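Local coordinates for protein glutamine synthetase (Helicobacter pylori, PDB 5ZLI) that belongs to the type I-beta glutamine synthetases, built from a beta-grasp domain and a larger catalytic domain and assembled from twelve subunits, at residues L457-A461 with E462-W466. Numbering follows the deposited sequence.
Sequences LKFNA and EVFPW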
loop_
_atom_site.group_PDB
_atom_site.type_symbol
_atom_site.label_atom_id
_atom_site.label_comp_id
_atom_site.label_asym_id
_atom_site.label_seq_id
_atom_site.Cartn_x
_atom_site.Cartn_y
_atom_site.Cartn_z
ATOM N N LEU B 457 25.845 6.801 43.998
ATOM C CA LEU B 457 24.889 7.192 42.971
ATOM C C LEU B 457 25.491 7.065 41.572
ATOM O O LEU B 457 24.888 6.480 40.660
ATOM C CB LEU B 457 24.450 8.634 43.237
ATOM C CG LEU B 457 23.544 9.302 42.216
ATOM C CD1 LEU B 457 22.104 8.950 42.458
ATOM C CD2 LEU B 457 23.739 10.769 42.268
ATOM N N LYS B 458 26.704 7.586 41.393
ATOM C CA LYS B 458 27.288 7.662 40.065
ATOM C C LYS B 458 27.731 6.287 39.585
ATOM O O LYS B 458 27.576 5.970 38.405
ATOM C CB LYS B 458 28.463 8.629 40.106
ATOM C CG LYS B 458 27.985 10.005 40.394
ATOM C CD LYS B 458 27.179 10.572 39.242
ATOM C CE LYS B 458 26.380 11.812 39.622
ATOM N NZ LYS B 458 25.686 12.253 38.390
ATOM N N PHE B 459 28.212 5.430 40.480
ATOM C CA PHE B 459 28.527 4.078 40.062
ATOM C C PHE B 459 27.260 3.326 39.638
ATOM O O PHE B 459 27.243 2.720 38.561
ATOM C CB PHE B 459 29.271 3.372 41.189
ATOM C CG PHE B 459 30.770 3.553 41.141
ATOM C CD1 PHE B 459 31.556 2.784 40.311
ATOM C CD2 PHE B 459 31.388 4.514 41.914
ATOM C CE1 PHE B 459 32.938 2.964 40.273
ATOM C CE2 PHE B 459 32.761 4.685 41.873
ATOM C CZ PHE B 459 33.528 3.923 41.059
ATOM N N ASN B 460 26.155 3.423 40.411
ATOM C CA ASN B 460 24.941 2.694 39.999
ATOM C C ASN B 460 24.193 3.344 38.839
ATOM O O ASN B 460 23.546 2.627 38.068
ATOM C CB ASN B 460 23.905 2.499 41.120
ATOM C CG ASN B 460 24.282 1.416 42.128
ATOM O OD1 ASN B 460 24.450 0.239 41.784
ATOM N ND2 ASN B 460 24.248 1.781 43.390
ATOM N N ALA B 461 24.191 4.679 38.727
ATOM C CA ALA B 461 23.427 5.295 37.644
ATOM C C ALA B 461 24.153 5.224 36.307
ATOM O O ALA B 461 23.548 4.856 35.297
ATOM C CB ALA B 461 23.120 6.754 37.978
ATOM N N GLU B 462 25.459 5.505 36.285
ATOM C CA GLU B 462 26.213 5.730 35.051
ATOM C C GLU B 462 27.267 4.676 34.739
ATOM O O GLU B 462 27.396 4.273 33.589
ATOM C CB GLU B 462 26.873 7.109 35.061
ATOM C CG GLU B 462 25.960 8.265 34.639
ATOM C CD GLU B 462 25.459 9.122 35.785
ATOM O OE1 GLU B 462 24.694 10.074 35.515
ATOM O OE2 GLU B 462 25.826 8.859 36.953
ATOM N N VAL B 463 28.073 4.261 35.706
ATOM C CA VAL B 463 29.219 3.420 35.397
ATOM C C VAL B 463 28.791 1.973 35.181
ATOM O O VAL B 463 28.965 1.410 34.090
ATOM C CB VAL B 463 30.288 3.540 36.493
ATOM C CG1 VAL B 463 31.449 2.654 36.127
ATOM C CG2 VAL B 463 30.765 4.992 36.627
ATOM N N PHE B 464 28.216 1.358 36.217
ATOM C CA PHE B 464 27.773 -0.032 36.119
ATOM C C PHE B 464 26.849 -0.292 34.931
ATOM O O PHE B 464 26.898 -1.408 34.385
ATOM C CB PHE B 464 27.086 -0.472 37.427
ATOM C CG PHE B 464 27.983 -0.479 38.641
ATOM C CD1 PHE B 464 29.216 -1.120 38.614
ATOM C CD2 PHE B 464 27.572 0.106 39.824
ATOM C CE1 PHE B 464 30.037 -1.147 39.744
ATOM C CE2 PHE B 464 28.385 0.090 40.942
ATOM C CZ PHE B 464 29.618 -0.539 40.901
ATOM N N PRO B 465 25.945 0.610 34.548
ATOM C CA PRO B 465 25.193 0.389 33.297
ATOM C C PRO B 465 26.003 0.558 32.011
ATOM O O PRO B 465 25.730 -0.134 31.025
ATOM C CB PRO B 465 24.048 1.399 33.409
ATOM C CG PRO B 465 23.874 1.609 34.872
ATOM C CD PRO B 465 25.281 1.605 35.404
ATOM N N TRP B 466 26.906 1.524 31.939
ATOM C CA TRP B 466 27.734 1.671 30.743
ATOM C C TRP B 466 28.789 0.571 30.625
ATOM O O TRP B 466 29.190 0.216 29.504
ATOM C CB TRP B 466 28.395 3.049 30.741
ATOM C CG TRP B 466 29.313 3.310 29.592
ATOM C CD1 TRP B 466 28.989 3.386 28.257
ATOM C CD2 TRP B 466 30.716 3.527 29.672
ATOM N NE1 TRP B 466 30.111 3.654 27.503
ATOM C CE2 TRP B 466 31.187 3.739 28.356
ATOM C CE3 TRP B 466 31.621 3.569 30.728
ATOM C CZ2 TRP B 466 32.525 3.991 28.082
ATOM C CZ3 TRP B 466 32.937 3.809 30.456
ATOM C CH2 TRP B 466 33.381 4.028 29.143
#
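Lys-458 and Glu-462, one helical turn apart, run side by side, pointing the same way. Along the lysine, CB comes within 4.1 Å of Glu-462 OE2; the bend at chi2 (-68°) then carries CD alongside the carboxylate, CE keeps beside it, and NZ ends 3.7 Å from Glu-462 OE2 in a long salt bridge. Lysine suits this place because its methylenes lie against Leu-430 of helix 426-434 while its ammonium, which also makes a weak hydrogen bond to Ala-324 O, reaches the carboxylate. Glu-462, bent at chi2 as well, sets the same OE2 near Ala-461 CB, a methyl small enough to let it lie close.

The backbone between them widens: Lys-458 O accepts from both Glu-462 N (3.0 Å) and Val-463 N (3.2 Å), and Phe-459 O takes Phe-464 N at 2.9 Å. The bonds from Val-463 and Phe-464 span five residues, as in a pi-type turn. Pro-465, with no N-H to give, breaks the ladder, consistent with the helix kink; its CD rests 3.3 Å from Asn-460 O.

On another side, Phe-464 CE2 packs 3.4 Å from Phe-459 CB, and Phe-459 CD1 lies over one face of the Phe-464 ring, the planes 42° apart. Phe-459 and beta-branched Val-463 also pack on helix 426-434, while Pro-465 touches Phe-473 of a neighbouring subunit. The arrangement is a pi-type turn leading into a proline kink near the end of helix 448-466.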